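PDB 4CHM: IMC sub-compartment protein ISP1 from Toxoplasma gondii, which is a component of the inner membrane complex critical for parasite replication, probably acting in daughter-cell formation, and adopts a pleckstrin homology fold. Local coordinates for residues A25-L30 with R35-L40; V91-L96 with I102-D107; P6-A11 with K112-D117. One frame throughout, in Å; residues are numbered along the deposited sequence.

Interaction 1. Residues A25-L30 with R35-L40; sequences AVLVLL and RLQCIL
The first beta hairpin of the pleckstrin homology fold is built here, strand 24-29 running antiparallel to strand 35-43. Val26 faces Cys38 and Val28 faces Leu36 as hydrogen-bonded pairs, and four backbone bonds join them. Val26 N reaches Cys38 O at 3.1 Å, almost straight at hydrogen (176°), while Cys38 N reaches Val26 O at 2.9 Å. Val28 and Leu36 exchange bonds in the same way, Val28 N to Leu36 O and Leu36 N to Val28 O both measuring 3.0 Å. Leu27 and Gln37 form the non-hydrogen-bonded pair in between, where Leu27 CA brings its hydrogen to Leu36 O at 3.2 Å.

The side chains divide between the two faces. On the face of Val26, Val28, Leu36 and Cys38, the CG2 branch of Val28 meets Cys38 SG at 3.7 Å. Cys38 SG stands anti to its own carbonyl carbon (chi1 -56°) and continues into the disulfide with Cys53 of strand 48-53. Further along, Val26 CG2 lies 4.0 Å from Leu40 CB, and at the turn end Leu30 CD1 lies 3.9 Å from Leu36 CG. On the other face, CG and CD of Arg35 touch Leu27 CD1 and Leu29 CD2; CG comes to 3.4 Å from Leu29 CD2. The bend at chi3 (-69°), about the CG-CD bond, turns NE and the guanidinium off the leucines, and the guanidinium forms a salt bridge with a sulfate, probably from the crystallisation liquor.

Backbone bonds thus fix the register, while apolar contacts line both faces, and on the Cys38 face the disulfide ties the hairpin covalently to strand 48-53.

Interaction 2. Residues V91-L96 with I102-D107; sequences VALHLL and IPLRFD. With SO4 (sulfate ion), chain H.
Val91 and Leu104 pair across the hairpin of strands 90-95 and 101-105, and the side chain of Leu104 can be followed outward from this backbone link. Its CB sits 3.4 Å from Val91 O, and CG, which lies beside the backbone N of its own residue, remains near the same oxygen at 3.7 Å. From there CD1 extends to Leu93 CG at 4.3 Å, a loose apolar contact; CD2, the other branch, meets CG2 of Val28 on strand 24-29.

Two hydrogen-bonded pairs supply the backbone evidence. Leu104 N donates to Val91 O at 2.8 Å, and Val91 N returns a bond to Leu104 O. Leu93 and Ile102 likewise exchange two bonds. Between these pairs Ala92 and Pro103 approach closely, their CA atoms 3.8 Å apart; the proline ring leaves no N-H at this non-hydrogen-bonded position.

At the ends of the contact, Leu95 CD1 meets Ile102 CD1 at 4.0 Å, and Val91 CG2 lies obliquely to the Phe106 ring, 3.9 Å from CE1. CB of Arg105 leaves the backbone away from strand 90-95, and its guanidinium holds a sulfate, probably from the crystallisation liquor, through two donors: NH1 to sulfate O4 at 2.8 Å, at the edge of the group and nearly straight (170°), and NH2 to sulfate O2. Asp87 pairs with NE and Asn83 O accepts from NH2, which probably limits rotation of the group.

Antiparallel pairing of the sixth and seventh strands, just before the C-terminal helix 109-125, is the arrangement of a pleckstrin homology domain.

Interaction 3. Residues P6-A11 with K112-D117; sequences PQVTAA and KTCFVD
A single valine from the segment ahead of helix 10-22 packs against the C-terminal helix at this small, partly buried contact: Val8 touches Thr113, Cys114 and Asp117 of helix 109-125. The three partners are spaced one and three residues apart, and so fall on one side of the helix. The two segments bury only 143 Å² between them, with no hydrogen bond joining them.

The methyls of Val8 divide between Cys114 and Asp117, with Thr113 CG2 touching both. CG1 comes to 3.7 Å from Cys114 SG, and CB stays close to the same sulfur at 3.9 Å. CG2 occupies the position between the backbone N and the carbonyl carbon (chi1 -61°), from which it approaches Asp117 OD2 at 3.6 Å; the valine and the aspartate reach each other from opposite directions. Thr113 CG2 is 4.1 Å from Val8 CG2 and as far from CG1. That methyl faces Val8 because it stands anti to the backbone N, whereas Thr113 OG1 is bonded to Val109 O one turn earlier in the helix.

Directly after Val8 the chain changes character. Thr9 takes the N-cap position of helix 10-22, its OG1 capping a backbone N just beyond the segment, and Thr9 N in turn is bonded to Asp12 OD2. This reciprocal arrangement, consistent with a capping box, marks the start of helix 10-22 directly after Val8.

Cys114 also touches Asp12 and Leu16 of helix 10-22, continuing the contact between the helices, while Phe115 and Val116 turn to Val91 of strand 90-95, placing helix 109-125 between the N-terminal segment and the sheet.

Interactions 1 and 2 are two hairpins of one antiparallel sheet, the first closing before the second opens, with centres about 10 Å apart. Strands 24-29 and 101-105 are neighbours, joined by probable hydrogen bonds, Arg105 N to Leu27 O and Leu29 N to Pro103 O, so the first and last strands in chain order meet inside the sheet. Arg35 and Arg105 share one sulfate, probably from the crystallisation liquor. Interaction 3 lies about 16 Å and 20 Å from interactions 2 and 1, centre to centre, and encloses both along the chain. Phe115 of helix 109-125 packs on Phe106, Val91 and Leu40. Together they outline the pleckstrin homology core: a curved sheet with the C-terminal helix against it.

Interaction 1. Residues A25-L30 with R35-L40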
ATOM      1  N   ALA A  25       2.670   3.579 -10.120  1.00 17.35           N
ATOM      2  CA  ALA A  25       3.454   2.378 -10.186  1.00 18.97           C
ATOM      3  C   ALA A  25       3.869   1.820  -8.811  1.00 22.40           C
ATOM      4  O   ALA A  25       4.405   2.518  -7.963  1.00 19.28           O
ATOM      5  CB  ALA A  25       4.671   2.616 -11.049  1.00 19.19           C
ATOM      6  N   VAL A  26       3.613   0.540  -8.635  1.00 20.17           N
ATOM      7  CA  VAL A  26       4.067  -0.198  -7.485  1.00 21.92           C
ATOM      8  C   VAL A  26       4.390  -1.619  -7.844  1.00 22.35           C
ATOM      9  O   VAL A  26       4.059  -2.060  -8.870  1.00 19.78           O
ATOM     10  CB  VAL A  26       3.033  -0.266  -6.341  1.00 23.13           C
ATOM     11  CG1 VAL A  26       2.720   1.053  -5.739  1.00 21.98           C
ATOM     12  CG2 VAL A  26       1.816  -1.046  -6.708  1.00 22.68           C
ATOM     13  N   LEU A  27       5.014  -2.318  -6.926  1.00 23.57           N
ATOM     14  CA  LEU A  27       5.165  -3.749  -6.998  1.00 23.95           C
ATOM     15  C   LEU A  27       4.323  -4.466  -5.990  1.00 23.64           C
ATOM     16  O   LEU A  27       4.122  -4.010  -4.901  1.00 25.68           O
ATOM     17  CB  LEU A  27       6.597  -4.174  -6.791  1.00 25.94           C
ATOM     18  CG  LEU A  27       7.692  -3.542  -7.591  1.00 31.15           C
ATOM     19  CD1 LEU A  27       9.001  -4.200  -7.236  1.00 29.28           C
ATOM     20  CD2 LEU A  27       7.415  -3.658  -9.048  1.00 36.84           C
ATOM     21  N   VAL A  28       3.836  -5.612  -6.383  1.00 18.76           N
ATOM     22  CA  VAL A  28       3.307  -6.540  -5.459  1.00 19.17           C
ATOM     23  C   VAL A  28       4.334  -7.633  -5.214  1.00 19.96           C
ATOM     24  O   VAL A  28       4.961  -8.111  -6.114  1.00 19.66           O
ATOM     25  CB  VAL A  28       1.976  -7.094  -5.954  1.00 21.12           C
ATOM     26  CG1 VAL A  28       1.536  -8.276  -5.162  1.00 20.53           C
ATOM     27  CG2 VAL A  28       0.925  -6.009  -5.984  1.00 21.53           C
ATOM     28  N   LEU A  29       4.520  -7.989  -3.968  1.00 21.87           N
ATOM     29  CA  LEU A  29       5.477  -9.037  -3.614  1.00 19.30           C
ATOM     30  C   LEU A  29       4.766 -10.380  -3.294  1.00 21.69           C
ATOM     31  O   LEU A  29       3.956 -10.480  -2.349  1.00 18.42           O
ATOM     32  CB  LEU A  29       6.398  -8.575  -2.471  1.00 22.42           C
ATOM     33  CG  LEU A  29       7.012  -7.156  -2.614  1.00 25.73           C
ATOM     34  CD1 LEU A  29       7.554  -6.608  -1.298  1.00 22.77           C
ATOM     35  CD2 LEU A  29       8.082  -7.075  -3.724  1.00 24.38           C
ATOM     36  N   LEU A  30       4.971 -11.368  -4.163  1.00 18.97           N
ATOM     37  CA  LEU A  30       4.217 -12.608  -4.069  1.00 20.99           C
ATOM     38  C   LEU A  30       4.826 -13.519  -2.988  1.00 23.40           C
ATOM     39  O   LEU A  30       5.997 -13.343  -2.578  1.00 22.50           O
ATOM     40  CB  LEU A  30       4.117 -13.321  -5.443  1.00 20.20           C
ATOM     41  CG  LEU A  30       3.374 -12.542  -6.556  1.00 23.08           C
ATOM     42  CD1 LEU A  30       3.333 -13.330  -7.857  1.00 24.27           C
ATOM     43  CD2 LEU A  30       1.955 -12.194  -6.148  1.00 21.83           C
ATOM     44  N   ARG A  35       8.100 -10.733  -7.905  1.00 39.77           N
ATOM     45  CA  ARG A  35       7.675  -9.337  -7.895  1.00 38.94           C
ATOM     46  C   ARG A  35       6.831  -9.048  -9.135  1.00 37.41           C
ATOM     47  O   ARG A  35       7.296  -9.223 -10.204  1.00 43.79           O
ATOM     48  CB  ARG A  35       8.887  -8.452  -7.926  1.00 39.00           C
ATOM     49  CG  ARG A  35       9.465  -8.070  -6.610  1.00 44.49           C
ATOM     50  CD  ARG A  35      10.906  -7.656  -6.753  1.00 46.76           C
ATOM     51  NE  ARG A  35      11.647  -8.830  -7.075  1.00 54.21           N
ATOM     52  CZ  ARG A  35      12.471  -9.439  -6.258  1.00 49.02           C
ATOM     53  NH1 ARG A  35      12.710  -8.933  -5.098  1.00 55.33           N
ATOM     54  NH2 ARG A  35      13.075 -10.545  -6.631  1.00 52.93           N
ATOM     55  N   LEU A  36       5.607  -8.601  -8.981  1.00 29.32           N
ATOM     56  CA  LEU A  36       4.806  -8.155 -10.093  1.00 27.78           C
ATOM     57  C   LEU A  36       4.849  -6.662 -10.192  1.00 25.11           C
ATOM     58  O   LEU A  36       4.667  -6.004  -9.236  1.00 19.35           O
ATOM     59  CB  LEU A  36       3.347  -8.576  -9.955  1.00 27.59           C
ATOM     60  CG  LEU A  36       2.950 -10.030  -9.849  1.00 35.59           C
ATOM     61  CD1 LEU A  36       1.482 -10.194  -9.545  1.00 36.45           C
ATOM     62  CD2 LEU A  36       3.273 -10.696 -11.147  1.00 31.86           C
ATOM     63  N   GLN A  37       5.098  -6.151 -11.378  1.00 22.69           N
ATOM     64  CA  GLN A  37       4.912  -4.734 -11.685  1.00 24.40           C
ATOM     65  C   GLN A  37       3.431  -4.445 -11.859  1.00 23.08           C
ATOM     66  O   GLN A  37       2.792  -5.093 -12.618  1.00 20.48           O
ATOM     67  CB  GLN A  37       5.556  -4.311 -12.996  1.00 27.35           C
ATOM     68  CG  GLN A  37       6.989  -4.617 -13.282  1.00 33.39           C
ATOM     69  CD  GLN A  37       7.423  -4.064 -14.630  1.00 35.82           C
ATOM     70  OE1 GLN A  37       6.931  -4.452 -15.670  1.00 42.75           O
ATOM     71  NE2 GLN A  37       8.316  -3.141 -14.596  1.00 31.42           N
ATOM     72  N   CYS A  38       2.926  -3.443 -11.179  1.00 17.21           N
ATOM     73  CA  CYS A  38       1.525  -3.148 -11.161  1.00 17.60           C
ATOM     74  C   CYS A  38       1.187  -1.659 -11.172  1.00 19.21           C
ATOM     75  O   CYS A  38       2.003  -0.843 -10.878  1.00 16.65           O
ATOM     76  CB  CYS A  38       0.893  -3.778  -9.930  1.00 20.72           C
ATOM     77  SG  CYS A  38       1.073  -5.532  -9.685  1.00 21.97           S
ATOM     78  N   ILE A  39      -0.054  -1.343 -11.479  1.00 16.61           N
ATOM     79  CA  ILE A  39      -0.602  -0.023 -11.243  1.00 17.31           C
ATOM     80  C   ILE A  39      -1.626  -0.056 -10.133  1.00 17.51           C
ATOM     81  O   ILE A  39      -2.567  -0.871 -10.152  1.00 17.65           O
ATOM     82  CB  ILE A  39      -1.274   0.516 -12.523  1.00 18.20           C
ATOM     83  CG1 ILE A  39      -0.237   0.606 -13.677  1.00 18.94           C
ATOM     84  CG2 ILE A  39      -2.047   1.817 -12.261  1.00 16.07           C
ATOM     85  CD1 ILE A  39       0.839   1.644 -13.465  1.00 19.07           C
ATOM     86  N   LEU A  40      -1.416   0.817  -9.153  1.00 17.83           N
ATOM     87  CA  LEU A  40      -2.293   0.992  -8.023  1.00 17.21           C
ATOM     88  C   LEU A  40      -3.117   2.232  -8.239  1.00 18.89           C
ATOM     89  O   LEU A  40      -2.581   3.306  -8.557  1.00 22.57           O
ATOM     90  CB  LEU A  40      -1.489   1.148  -6.728  1.00 15.60           C
ATOM     91  CG  LEU A  40      -2.238   1.328  -5.409  1.00 16.87           C
ATOM     92  CD1 LEU A  40      -3.042   0.069  -5.027  1.00 16.85           C
ATOM     93  CD2 LEU A  40      -1.261   1.723  -4.283  1.00 17.89           C
TER

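Interaction 2. Residues V91-L96 with I102-D107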
ATOM      1  N   VAL A  91       3.854  -1.445   2.298  1.00 19.02           N
ATOM      2  CA  VAL A  91       2.656  -1.598   3.100  1.00 18.54           C
ATOM      3  C   VAL A  91       1.879  -2.812   2.592  1.00 21.35           C
ATOM      4  O   VAL A  91       1.588  -2.922   1.375  1.00 22.83           O
ATOM      5  CB  VAL A  91       1.716  -0.377   3.017  1.00 17.35           C
ATOM      6  CG1 VAL A  91       0.647  -0.474   4.072  1.00 17.54           C
ATOM      7  CG2 VAL A  91       2.491   0.942   3.149  1.00 18.41           C
ATOM      8  N   ALA A  92       1.478  -3.678   3.511  1.00 18.73           N
ATOM      9  CA  ALA A  92       0.582  -4.799   3.153  1.00 18.59           C
ATOM     10  C   ALA A  92      -0.839  -4.496   3.551  1.00 18.86           C
ATOM     11  O   ALA A  92      -1.097  -4.082   4.680  1.00 19.49           O
ATOM     12  CB  ALA A  92       1.043  -6.087   3.802  1.00 14.78           C
ATOM     13  N   LEU A  93      -1.773  -4.768   2.642  1.00 18.11           N
ATOM     14  CA  LEU A  93      -3.182  -4.674   2.956  1.00 17.29           C
ATOM     15  C   LEU A  93      -3.641  -5.964   3.557  1.00 18.32           C
ATOM     16  O   LEU A  93      -3.678  -7.008   2.882  1.00 18.64           O
ATOM     17  CB  LEU A  93      -4.012  -4.396   1.695  1.00 16.94           C
ATOM     18  CG  LEU A  93      -3.493  -3.364   0.706  1.00 16.83           C
ATOM     19  CD1 LEU A  93      -4.371  -3.428  -0.539  1.00 16.06           C
ATOM     20  CD2 LEU A  93      -3.492  -1.965   1.324  1.00 17.74           C
ATOM     21  N   HIS A  94      -4.017  -5.900   4.814  1.00 19.58           N
ATOM     22  CA  HIS A  94      -4.610  -7.028   5.490  1.00 22.92           C
ATOM     23  C   HIS A  94      -6.104  -6.971   5.214  1.00 21.80           C
ATOM     24  O   HIS A  94      -6.761  -6.048   5.598  1.00 20.99           O
ATOM     25  CB  HIS A  94      -4.331  -6.936   6.995  1.00 28.53           C
ATOM     26  CG  HIS A  94      -4.756  -8.135   7.767  1.00 29.11           C
ATOM     27  ND1 HIS A  94      -5.043  -8.089   9.103  1.00 33.46           N
ATOM     28  CD2 HIS A  94      -4.943  -9.412   7.389  1.00 34.05           C
ATOM     29  CE1 HIS A  94      -5.398  -9.284   9.516  1.00 34.50           C
ATOM     30  NE2 HIS A  94      -5.339 -10.108   8.496  1.00 38.73           N
ATOM     31  N   LEU A  95      -6.618  -7.984   4.549  1.00 21.08           N
ATOM     32  CA  LEU A  95      -7.995  -7.978   4.079  1.00 23.40           C
ATOM     33  C   LEU A  95      -8.987  -8.641   5.037  1.00 23.55           C
ATOM     34  O   LEU A  95      -8.691  -9.641   5.598  1.00 22.27           O
ATOM     35  CB  LEU A  95      -8.107  -8.604   2.689  1.00 19.33           C
ATOM     36  CG  LEU A  95      -7.123  -8.109   1.647  1.00 23.59           C
ATOM     37  CD1 LEU A  95      -7.187  -8.855   0.340  1.00 22.69           C
ATOM     38  CD2 LEU A  95      -7.262  -6.627   1.446  1.00 21.95           C
ATOM     39  N   LEU A  96     -10.138  -8.023   5.226  1.00 24.63           N
ATOM     40  CA  LEU A  96     -11.160  -8.538   6.123  1.00 26.04           C
ATOM     41  C   LEU A  96     -11.792  -9.871   5.762  1.00 27.88           C
ATOM     42  O   LEU A  96     -11.775 -10.771   6.548  1.00 26.22           O
ATOM     43  CB  LEU A  96     -12.261  -7.494   6.257  1.00 31.98           C
ATOM     44  CG  LEU A  96     -13.428  -7.678   7.229  1.00 31.74           C
ATOM     45  CD1 LEU A  96     -13.009  -8.294   8.539  1.00 30.07           C
ATOM     46  CD2 LEU A  96     -14.129  -6.359   7.452  1.00 30.74           C
ATOM     47  N   ILE A 102      -1.930  -8.449   1.093  1.00 19.14           N
ATOM     48  CA  ILE A 102      -1.277  -8.111  -0.159  1.00 17.68           C
ATOM     49  C   ILE A 102      -0.174  -7.107   0.085  1.00 15.80           C
ATOM     50  O   ILE A 102      -0.448  -5.936   0.373  1.00 14.81           O
ATOM     51  CB  ILE A 102      -2.278  -7.541  -1.173  1.00 17.54           C
ATOM     52  CG1 ILE A 102      -3.373  -8.592  -1.500  1.00 18.22           C
ATOM     53  CG2 ILE A 102      -1.544  -7.127  -2.454  1.00 15.31           C
ATOM     54  CD1 ILE A 102      -4.456  -8.079  -2.451  1.00 17.31           C
ATOM     55  N   PRO A 103       1.082  -7.528  -0.100  1.00 15.98           N
ATOM     56  CA  PRO A 103       2.163  -6.569   0.169  1.00 15.76           C
ATOM     57  C   PRO A 103       2.514  -5.707  -1.033  1.00 15.31           C
ATOM     58  O   PRO A 103       2.838  -6.225  -2.093  1.00 15.06           O
ATOM     59  CB  PRO A 103       3.347  -7.479   0.559  1.00 15.99           C
ATOM     60  CG  PRO A 103       2.721  -8.860   0.802  1.00 15.06           C
ATOM     61  CD  PRO A 103       1.598  -8.905  -0.182  1.00 15.55           C
ATOM     62  N   LEU A 104       2.448  -4.386  -0.844  1.00 15.62           N
ATOM     63  CA  LEU A 104       2.723  -3.409  -1.904  1.00 15.25           C
ATOM     64  C   LEU A 104       4.028  -2.752  -1.570  1.00 16.92           C
ATOM     65  O   LEU A 104       4.227  -2.263  -0.432  1.00 17.77           O
ATOM     66  CB  LEU A 104       1.671  -2.310  -1.923  1.00 15.88           C
ATOM     67  CG  LEU A 104       0.209  -2.718  -2.073  1.00 18.50           C
ATOM     68  CD1 LEU A 104      -0.673  -1.510  -1.900  1.00 19.38           C
ATOM     69  CD2 LEU A 104      -0.015  -3.361  -3.412  1.00 20.00           C
ATOM     70  N   ARG A 105       4.926  -2.695  -2.532  1.00 15.48           N
ATOM     71  CA  ARG A 105       6.193  -1.956  -2.309  1.00 17.82           C
ATOM     72  C   ARG A 105       6.187  -0.641  -3.108  1.00 17.93           C
ATOM     73  O   ARG A 105       6.011  -0.659  -4.322  1.00 16.25           O
ATOM     74  CB  ARG A 105       7.402  -2.796  -2.722  1.00 18.37           C
ATOM     75  CG  ARG A 105       8.723  -2.037  -2.493  1.00 23.18           C
ATOM     76  CD  ARG A 105       9.904  -2.840  -2.972  1.00 22.26           C
ATOM     77  NE  ARG A 105      10.186  -4.008  -2.120  1.00 21.46           N
ATOM     78  CZ  ARG A 105      11.043  -4.978  -2.466  1.00 25.21           C
ATOM     79  NH1 ARG A 105      11.619  -4.941  -3.670  1.00 26.55           N
ATOM     80  NH2 ARG A 105      11.266  -6.022  -1.659  1.00 24.17           N
ATOM     81  N   PHE A 106       6.301   0.482  -2.404  1.00 16.62           N
ATOM     82  CA  PHE A 106       6.303   1.789  -3.030  1.00 17.45           C
ATOM     83  C   PHE A 106       7.718   2.156  -3.454  1.00 18.88           C
ATOM     84  O   PHE A 106       8.656   1.450  -3.129  1.00 18.48           O
ATOM     85  CB  PHE A 106       5.718   2.846  -2.060  1.00 15.95           C
ATOM     86  CG  PHE A 106       4.254   2.667  -1.805  1.00 15.04           C
ATOM     87  CD1 PHE A 106       3.815   1.727  -0.865  1.00 14.62           C
ATOM     88  CD2 PHE A 106       3.305   3.295  -2.629  1.00 14.11           C
ATOM     89  CE1 PHE A 106       2.457   1.466  -0.717  1.00 15.12           C
ATOM     90  CE2 PHE A 106       1.963   3.043  -2.477  1.00 14.66           C
ATOM     91  CZ  PHE A 106       1.531   2.127  -1.520  1.00 13.94           C
ATOM     92  N   ASP A 107       7.869   3.327  -4.059  1.00 22.63           N
ATOM     93  CA  ASP A 107       9.171   3.800  -4.546  1.00 27.60           C
ATOM     94  C   ASP A 107      10.194   4.104  -3.444  1.00 27.08           C
ATOM     95  O   ASP A 107      11.379   4.160  -3.700  1.00 32.39           O
ATOM     96  CB  ASP A 107       8.976   5.036  -5.421  1.00 36.18           C
ATOM     97  CG  ASP A 107       8.320   4.706  -6.741  1.00 46.08           C
ATOM     98  OD1 ASP A 107       7.820   3.567  -6.894  1.00 57.58           O
ATOM     99  OD2 ASP A 107       8.314   5.569  -7.642  1.00 55.76           O
TER
HETATM  100  S   SO4 H1182      14.584  -6.916  -3.332  1.00 42.62           S
HETATM  101  O1  SO4 H1182      15.275  -5.636  -2.925  1.00 36.78           O
HETATM  102  O2  SO4 H1182      13.862  -7.576  -2.161  1.00 45.04           O
HETATM  103  O3  SO4 H1182      15.577  -7.878  -3.910  1.00 43.11           O
HETATM  104  O4  SO4 H1182      13.599  -6.697  -4.447  1.00 44.00           O

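Interaction 3. Residues P6-A11 with K112-D117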
ATOM      1  N   PRO A   6      13.130  13.971   8.051  1.00 24.53           N
ATOM      2  CA  PRO A   6      11.911  14.677   7.673  1.00 24.50           C
ATOM      3  C   PRO A   6      10.679  13.912   8.172  1.00 23.88           C
ATOM      4  O   PRO A   6      10.768  12.722   8.536  1.00 23.85           O
ATOM      5  CB  PRO A   6      11.969  14.693   6.123  1.00 25.23           C
ATOM      6  CG  PRO A   6      13.223  13.930   5.737  1.00 24.20           C
ATOM      7  CD  PRO A   6      13.641  13.145   6.950  1.00 23.33           C
ATOM      8  N   GLN A   7       9.575  14.615   8.292  1.00 21.71           N
ATOM      9  CA  GLN A   7       8.316  13.979   8.509  1.00 25.91           C
ATOM     10  C   GLN A   7       7.321  14.448   7.451  1.00 26.20           C
ATOM     11  O   GLN A   7       7.430  15.562   6.924  1.00 24.24           O
ATOM     12  CB  GLN A   7       7.796  14.280   9.913  1.00 26.39           C
ATOM     13  CG  GLN A   7       7.277  15.681  10.087  1.00 29.40           C
ATOM     14  CD  GLN A   7       6.836  15.949  11.511  1.00 38.15           C
ATOM     15  OE1 GLN A   7       7.507  16.677  12.258  1.00 49.95           O
ATOM     16  NE2 GLN A   7       5.739  15.330  11.916  1.00 35.34           N
ATOM     17  N   VAL A   8       6.333  13.613   7.169  1.00 25.19           N
ATOM     18  CA  VAL A   8       5.397  13.911   6.097  1.00 27.55           C
ATOM     19  C   VAL A   8       4.352  14.998   6.463  1.00 29.46           C
ATOM     20  O   VAL A   8       3.811  15.023   7.561  1.00 26.99           O
ATOM     21  CB  VAL A   8       4.733  12.632   5.555  1.00 24.94           C
ATOM     22  CG1 VAL A   8       5.798  11.699   4.994  1.00 24.75           C
ATOM     23  CG2 VAL A   8       3.953  11.936   6.656  1.00 25.76           C
ATOM     24  N   THR A   9       4.069  15.871   5.509  1.00 26.73           N
ATOM     25  CA  THR A   9       3.110  16.950   5.707  1.00 28.47           C
ATOM     26  C   THR A   9       1.796  16.640   4.985  1.00 26.85           C
ATOM     27  O   THR A   9       1.693  15.649   4.226  1.00 20.12           O
ATOM     28  CB  THR A   9       3.650  18.229   5.091  1.00 24.84           C
ATOM     29  OG1 THR A   9       3.906  17.980   3.722  1.00 24.52           O
ATOM     30  CG2 THR A   9       4.978  18.635   5.760  1.00 26.63           C
ATOM     31  N   ALA A  10       0.822  17.535   5.148  1.00 25.37           N
ATOM     32  CA  ALA A  10      -0.463  17.387   4.457  1.00 25.93           C
ATOM     33  C   ALA A  10      -0.282  17.473   2.928  1.00 24.27           C
ATOM     34  O   ALA A  10      -0.906  16.729   2.161  1.00 26.22           O
ATOM     35  CB  ALA A  10      -1.463  18.429   4.960  1.00 28.29           C
ATOM     36  N   ALA A  11       0.622  18.335   2.505  1.00 25.41           N
ATOM     37  CA  ALA A  11       0.971  18.476   1.102  1.00 25.18           C
ATOM     38  C   ALA A  11       1.546  17.171   0.510  1.00 26.75           C
ATOM     39  O   ALA A  11       1.244  16.806  -0.651  1.00 24.81           O
ATOM     40  CB  ALA A  11       1.982  19.590   0.953  1.00 29.75           C
ATOM     41  N   LYS A 112       5.726   5.261   1.110  1.00 18.37           N
ATOM     42  CA  LYS A 112       5.235   4.202   1.951  1.00 19.74           C
ATOM     43  C   LYS A 112       4.563   4.867   3.158  1.00 18.82           C
ATOM     44  O   LYS A 112       3.466   4.536   3.497  1.00 17.77           O
ATOM     45  CB  LYS A 112       6.414   3.339   2.410  1.00 18.94           C
ATOM     46  CG  LYS A 112       6.109   2.131   3.281  1.00 20.12           C
ATOM     47  CD  LYS A 112       5.638   2.523   4.666  1.00 24.70           C
ATOM     48  CE  LYS A 112       6.373   1.797   5.765  1.00 27.48           C
ATOM     49  NZ  LYS A 112       7.712   2.314   6.080  1.00 24.10           N
ATOM     50  N   THR A 113       5.231   5.851   3.744  1.00 18.58           N
ATOM     51  CA  THR A 113       4.719   6.526   4.914  1.00 18.22           C
ATOM     52  C   THR A 113       3.450   7.306   4.641  1.00 19.03           C
ATOM     53  O   THR A 113       2.498   7.173   5.367  1.00 18.16           O
ATOM     54  CB  THR A 113       5.754   7.463   5.552  1.00 19.36           C
ATOM     55  OG1 THR A 113       6.925   6.743   5.874  1.00 18.89           O
ATOM     56  CG2 THR A 113       5.208   8.052   6.784  1.00 18.56           C
ATOM     57  N   CYS A 114       3.433   8.062   3.554  1.00 18.39           N
ATOM     58  CA  CYS A 114       2.221   8.810   3.142  1.00 19.21           C
ATOM     59  C   CYS A 114       1.037   7.938   2.884  1.00 19.17           C
ATOM     60  O   CYS A 114      -0.082   8.352   3.129  1.00 17.36           O
ATOM     61  CB  CYS A 114       2.471   9.653   1.886  1.00 20.97           C
ATOM     62  SG  CYS A 114       3.485  11.087   2.191  1.00 27.87           S
ATOM     63  N   PHE A 115       1.268   6.785   2.254  1.00 18.88           N
ATOM     64  CA  PHE A 115       0.181   5.879   1.953  1.00 19.20           C
ATOM     65  C   PHE A 115      -0.564   5.467   3.193  1.00 19.92           C
ATOM     66  O   PHE A 115      -1.810   5.329   3.169  1.00 20.84           O
ATOM     67  CB  PHE A 115       0.672   4.617   1.249  1.00 19.54           C
ATOM     68  CG  PHE A 115      -0.455   3.724   0.767  1.00 19.37           C
ATOM     69  CD1 PHE A 115      -1.282   4.134  -0.285  1.00 20.16           C
ATOM     70  CD2 PHE A 115      -0.637   2.474   1.293  1.00 21.27           C
ATOM     71  CE1 PHE A 115      -2.281   3.295  -0.791  1.00 20.32           C
ATOM     72  CE2 PHE A 115      -1.688   1.648   0.850  1.00 19.49           C
ATOM     73  CZ  PHE A 115      -2.497   2.060  -0.205  1.00 20.97           C
ATOM     74  N   VAL A 116       0.183   5.129   4.239  1.00 17.78           N
ATOM     75  CA  VAL A 116      -0.442   4.682   5.501  1.00 20.74           C
ATOM     76  C   VAL A 116      -1.373   5.763   6.061  1.00 19.36           C
ATOM     77  O   VAL A 116      -2.528   5.486   6.370  1.00 20.91           O
ATOM     78  CB  VAL A 116       0.614   4.218   6.552  1.00 18.22           C
ATOM     79  CG1 VAL A 116      -0.022   4.000   7.916  1.00 20.13           C
ATOM     80  CG2 VAL A 116       1.274   2.913   6.083  1.00 19.46           C
ATOM     81  N   ASP A 117      -0.909   6.996   6.097  1.00 22.54           N
ATOM     82  CA  ASP A 117      -1.727   8.126   6.516  1.00 24.33           C
ATOM     83  C   ASP A 117      -2.919   8.395   5.625  1.00 27.83           C
ATOM     84  O   ASP A 117      -3.995   8.572   6.107  1.00 28.36           O
ATOM     85  CB  ASP A 117      -0.888   9.377   6.568  1.00 26.80           C
ATOM     86  CG  ASP A 117       0.199   9.292   7.580  1.00 29.43           C
ATOM     87  OD1 ASP A 117      -0.069   8.885   8.699  1.00 32.60           O
ATOM     88  OD2 ASP A 117       1.317   9.614   7.254  1.00 30.32           O
TER